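Local coordinates for periplasmic binding protein (Agrobacterium tumefaciens str. B6, PDB 5L9G), which binds the opine mannopine in the periplasm and probably delivers it to an ABC transporter for import, at residues V24-G29 with V72-I77. Sequence-based numbering, arbitrary orientation.
Sequences VIASSG and VTWDII. With MO0 (mannopine), chain C.
Neighbouring parallel strands of the helix-flanked alpha/beta sheet in a solute-binding protein meet where Ile25 and Ala26 of strand 23-27 pair with Ile76 and Ile77 at the start of strand 76-80, and the join illustrates how a chain is registered before its strand begins. Asp75, the last residue ahead of strand 76-80, does this twice over. Its OD2 takes the N-H of Val24 through the anti lone pair in an almost straight bond (2.8 Å, 169° at the hydrogen), while its backbone N donates back to Val24 O at 2.9 Å. With CG beside its backbone N (chi1 -71°), the carboxylate returns to the residue its main chain grips. Val24 O also accepts from Ile76 N at 3.0 Å, so two consecutive amides hold one carbonyl. Asp75 OD1 is bound by His262 N, tying the carboxylate to the residue just ahead of helix 263-273. The bond from Ile76 N and that from Ala26 N to Ile76 O (2.9 Å) bracket Ile25 in the usual parallel ladder. Side chains sort onto two faces. On one, Ile25 and Ile76 lie side by side, Ile25 CD1 meeting Ile76 CG2 at 3.6 Å, where helix 263-273 packs Ala266 and Phe269 against Ile76 and Met273 against Ile25. On the other, Ala26 CB sits over the centre of the Trp74 ring, 4.3 Å above its plane, and Val24 CG1 approaches Trp74 CD1 obliquely at 3.8 Å. Asp55 OD2, on the adjoining strand, accepts from Trp74 NE1. Beyond strand 23-27 the chain reaches Ser28, a loop residue of the mannopine pocket. Helix 30-48, strand 52-56 and helix 61-69 intervene before strand 76-80, the beta-alpha-beta build of a periplasmic binding protein lobe with ligand at the strand ends.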
ATOM      1  N   VAL A  24      10.859  -8.899  16.513  1.00 51.89           N
ATOM      2  CA  VAL A  24       9.430  -8.763  16.224  1.00 49.82           C
ATOM      3  C   VAL A  24       9.265  -8.003  14.906  1.00 52.06           C
ATOM      4  O   VAL A  24       9.768  -6.878  14.771  1.00 51.04           O
ATOM      5  CB  VAL A  24       8.634  -8.115  17.399  1.00 54.46           C
ATOM      6  CG1 VAL A  24       7.145  -8.007  17.064  1.00 51.94           C
ATOM      7  CG2 VAL A  24       8.835  -8.892  18.708  1.00 55.23           C
ATOM      8  N   ILE A  25       8.572  -8.626  13.933  1.00 46.00           N
ATOM      9  CA  ILE A  25       8.299  -8.007  12.618  1.00 43.92           C
ATOM     10  C   ILE A  25       6.787  -7.862  12.420  1.00 46.07           C
ATOM     11  O   ILE A  25       6.024  -8.770  12.747  1.00 44.80           O
ATOM     12  CB  ILE A  25       9.050  -8.755  11.473  1.00 46.56           C
ATOM     13  CG1 ILE A  25       8.905  -8.027  10.112  1.00 44.98           C
ATOM     14  CG2 ILE A  25       8.650 -10.265  11.393  1.00 46.85           C
ATOM     15  CD1 ILE A  25      10.042  -8.308   9.183  1.00 47.87           C
ATOM     16  N   ALA A  26       6.345  -6.705  11.919  1.00 43.45           N
ATOM     17  CA  ALA A  26       4.929  -6.478  11.760  1.00 41.98           C
ATOM     18  C   ALA A  26       4.543  -5.919  10.399  1.00 41.43           C
ATOM     19  O   ALA A  26       5.180  -4.991   9.904  1.00 41.15           O
ATOM     20  CB  ALA A  26       4.402  -5.576  12.872  1.00 43.80           C
ATOM     21  N   SER A  27       3.486  -6.476   9.805  1.00 37.55           N
ATOM     22  CA  SER A  27       2.939  -5.934   8.559  1.00 36.07           C
ATOM     23  C   SER A  27       1.414  -5.813   8.767  1.00 39.82           C
ATOM     24  O   SER A  27       0.976  -5.718   9.921  1.00 40.67           O
ATOM     25  CB  SER A  27       3.370  -6.743   7.333  1.00 37.38           C
ATOM     26  OG  SER A  27       2.893  -6.214   6.105  1.00 36.59           O
ATOM     27  N   SER A  28       0.611  -5.824   7.706  1.00 35.08           N
ATOM     28  CA  SER A  28      -0.820  -5.572   7.823  1.00 34.39           C
ATOM     29  C   SER A  28      -1.742  -6.804   7.724  1.00 35.51           C
ATOM     30  O   SER A  28      -2.953  -6.638   7.531  1.00 34.50           O
ATOM     31  CB  SER A  28      -1.242  -4.512   6.804  1.00 34.58           C
ATOM     32  OG  SER A  28      -1.233  -5.058   5.494  1.00 34.88           O
ATOM     33  N   GLY A  29      -1.176  -7.997   7.888  1.00 32.94           N
ATOM     34  CA  GLY A  29      -1.920  -9.258   7.922  1.00 32.34           C
ATOM     35  C   GLY A  29      -2.380  -9.770   6.575  1.00 33.96           C
ATOM     36  O   GLY A  29      -1.984  -9.252   5.516  1.00 30.94           O
ATOM     37  N   VAL A  72       8.609   0.022  23.613  1.00 81.01           N
ATOM     38  CA  VAL A  72       8.700  -0.423  22.219  1.00 75.52           C
ATOM     39  C   VAL A  72       8.886  -1.951  22.201  1.00 73.94           C
ATOM     40  O   VAL A  72       9.856  -2.461  22.771  1.00 74.16           O
ATOM     41  CB  VAL A  72       9.811   0.324  21.421  1.00 79.43           C
ATOM     42  CG1 VAL A  72       9.972  -0.263  20.019  1.00 76.23           C
ATOM     43  CG2 VAL A  72       9.521   1.822  21.343  1.00 80.29           C
ATOM     44  N   THR A  73       7.938  -2.670  21.571  1.00 65.29           N
ATOM     45  CA  THR A  73       7.997  -4.132  21.439  1.00 63.27           C
ATOM     46  C   THR A  73       8.308  -4.554  20.000  1.00 63.33           C
ATOM     47  O   THR A  73       8.885  -5.613  19.792  1.00 61.99           O
ATOM     48  CB  THR A  73       6.741  -4.838  22.014  1.00 70.61           C
ATOM     49  OG1 THR A  73       5.559  -4.336  21.392  1.00 68.94           O
ATOM     50  CG2 THR A  73       6.630  -4.709  23.528  1.00 73.13           C
ATOM     51  N   TRP A  74       7.948  -3.721  19.012  1.00 57.91           N
ATOM     52  CA  TRP A  74       8.200  -4.013  17.595  1.00 55.26           C
ATOM     53  C   TRP A  74       9.635  -3.677  17.206  1.00 57.50           C
ATOM     54  O   TRP A  74      10.190  -2.685  17.691  1.00 58.55           O
ATOM     55  CB  TRP A  74       7.253  -3.191  16.713  1.00 53.41           C
ATOM     56  CG  TRP A  74       5.803  -3.567  16.809  1.00 53.34           C
ATOM     57  CD1 TRP A  74       5.277  -4.728  17.296  1.00 55.95           C
ATOM     58  CD2 TRP A  74       4.701  -2.803  16.307  1.00 52.16           C
ATOM     59  NE1 TRP A  74       3.908  -4.716  17.166  1.00 54.22           N
ATOM     60  CE2 TRP A  74       3.528  -3.549  16.557  1.00 54.68           C
ATOM     61  CE3 TRP A  74       4.586  -1.532  15.712  1.00 53.01           C
ATOM     62  CZ2 TRP A  74       2.257  -3.070  16.225  1.00 52.42           C
ATOM     63  CZ3 TRP A  74       3.327  -1.073  15.355  1.00 53.05           C
ATOM     64  CH2 TRP A  74       2.181  -1.833  15.623  1.00 52.50           C
ATOM     65  N   ASP A  75      10.240  -4.507  16.344  1.00 51.41           N
ATOM     66  CA  ASP A  75      11.584  -4.220  15.830  1.00 52.05           C
ATOM     67  C   ASP A  75      11.460  -3.679  14.410  1.00 54.08           C
ATOM     68  O   ASP A  75      11.748  -2.501  14.172  1.00 55.73           O
ATOM     69  CB  ASP A  75      12.478  -5.464  15.867  1.00 53.37           C
ATOM     70  CG  ASP A  75      12.870  -5.870  17.278  1.00 58.15           C
ATOM     71  OD1 ASP A  75      13.437  -5.039  17.995  1.00 60.81           O
ATOM     72  OD2 ASP A  75      12.511  -6.963  17.683  1.00 57.48           O
ATOM     73  N   ILE A  76      10.991  -4.523  13.482  1.00 47.87           N
ATOM     74  CA  ILE A  76      10.777  -4.140  12.079  1.00 46.07           C
ATOM     75  C   ILE A  76       9.294  -3.882  11.823  1.00 47.76           C
ATOM     76  O   ILE A  76       8.441  -4.706  12.171  1.00 46.76           O
ATOM     77  CB  ILE A  76      11.341  -5.218  11.098  1.00 48.13           C
ATOM     78  CG1 ILE A  76      12.845  -5.492  11.353  1.00 50.24           C
ATOM     79  CG2 ILE A  76      11.041  -4.848   9.608  1.00 46.49           C
ATOM     80  CD1 ILE A  76      13.382  -6.781  10.748  1.00 56.00           C
ATOM     81  N   ILE A  77       8.997  -2.765  11.147  1.00 45.92           N
ATOM     82  CA  ILE A  77       7.634  -2.451  10.726  1.00 44.44           C
ATOM     83  C   ILE A  77       7.606  -2.300   9.222  1.00 46.30           C
ATOM     84  O   ILE A  77       8.517  -1.684   8.638  1.00 45.53           O
ATOM     85  CB  ILE A  77       7.016  -1.209  11.441  1.00 48.81           C
ATOM     86  CG1 ILE A  77       7.932   0.053  11.336  1.00 51.08           C
ATOM     87  CG2 ILE A  77       6.657  -1.551  12.895  1.00 51.65           C
ATOM     88  CD1 ILE A  77       7.289   1.379  11.803  1.00 56.74           C
TER
HETATM   89  OAB MO0 C 401       2.390   2.541   6.529  1.00 37.00           O
HETATM   90  CAF MO0 C 401       1.441   1.837   7.283  1.00 37.76           C
HETATM   91  CAG MO0 C 401       0.374   1.171   6.433  1.00 35.67           C
HETATM   92  OAC MO0 C 401      -0.673   2.052   6.215  1.00 36.39           O
HETATM   93  CAH MO0 C 401       0.892   0.514   5.178  1.00 36.53           C
HETATM   94  OAM MO0 C 401       1.895  -0.393   5.454  1.00 36.67           O
HETATM   95  CAI MO0 C 401      -0.173  -0.113   4.278  1.00 33.31           C
HETATM   96  OAD MO0 C 401      -0.845  -1.143   4.938  1.00 35.73           O
HETATM   97  CAJ MO0 C 401       0.381  -0.536   2.947  1.00 33.25           C
HETATM   98  OAE MO0 C 401       0.930   0.577   2.301  1.00 37.76           O
HETATM   99  CAK MO0 C 401      -0.617  -1.276   2.044  1.00 29.10           C
HETATM  100  N   MO0 C 401       0.002  -2.521   1.569  1.00 29.28           N
HETATM  101  CA  MO0 C 401      -0.791  -3.187   0.507  1.00 28.88           C
HETATM  102  C   MO0 C 401      -1.544  -4.363   1.083  1.00 33.73           C
HETATM  103  O   MO0 C 401      -1.543  -4.546   2.319  1.00 31.54           O
HETATM  104  CB  MO0 C 401       0.040  -3.606  -0.682  1.00 31.10           C
HETATM  105  CG  MO0 C 401       0.858  -4.852  -0.419  1.00 32.04           C
HETATM  106  CD  MO0 C 401       2.022  -4.999  -1.336  1.00 33.36           C
HETATM  107  OE1 MO0 C 401       1.891  -5.874  -2.422  1.00 29.25           O
HETATM  108  NE2 MO0 C 401       3.100  -4.402  -1.182  1.00 35.97           N
HETATM  109  OXT MO0 C 401      -2.234  -5.133   0.344  1.00 30.26           O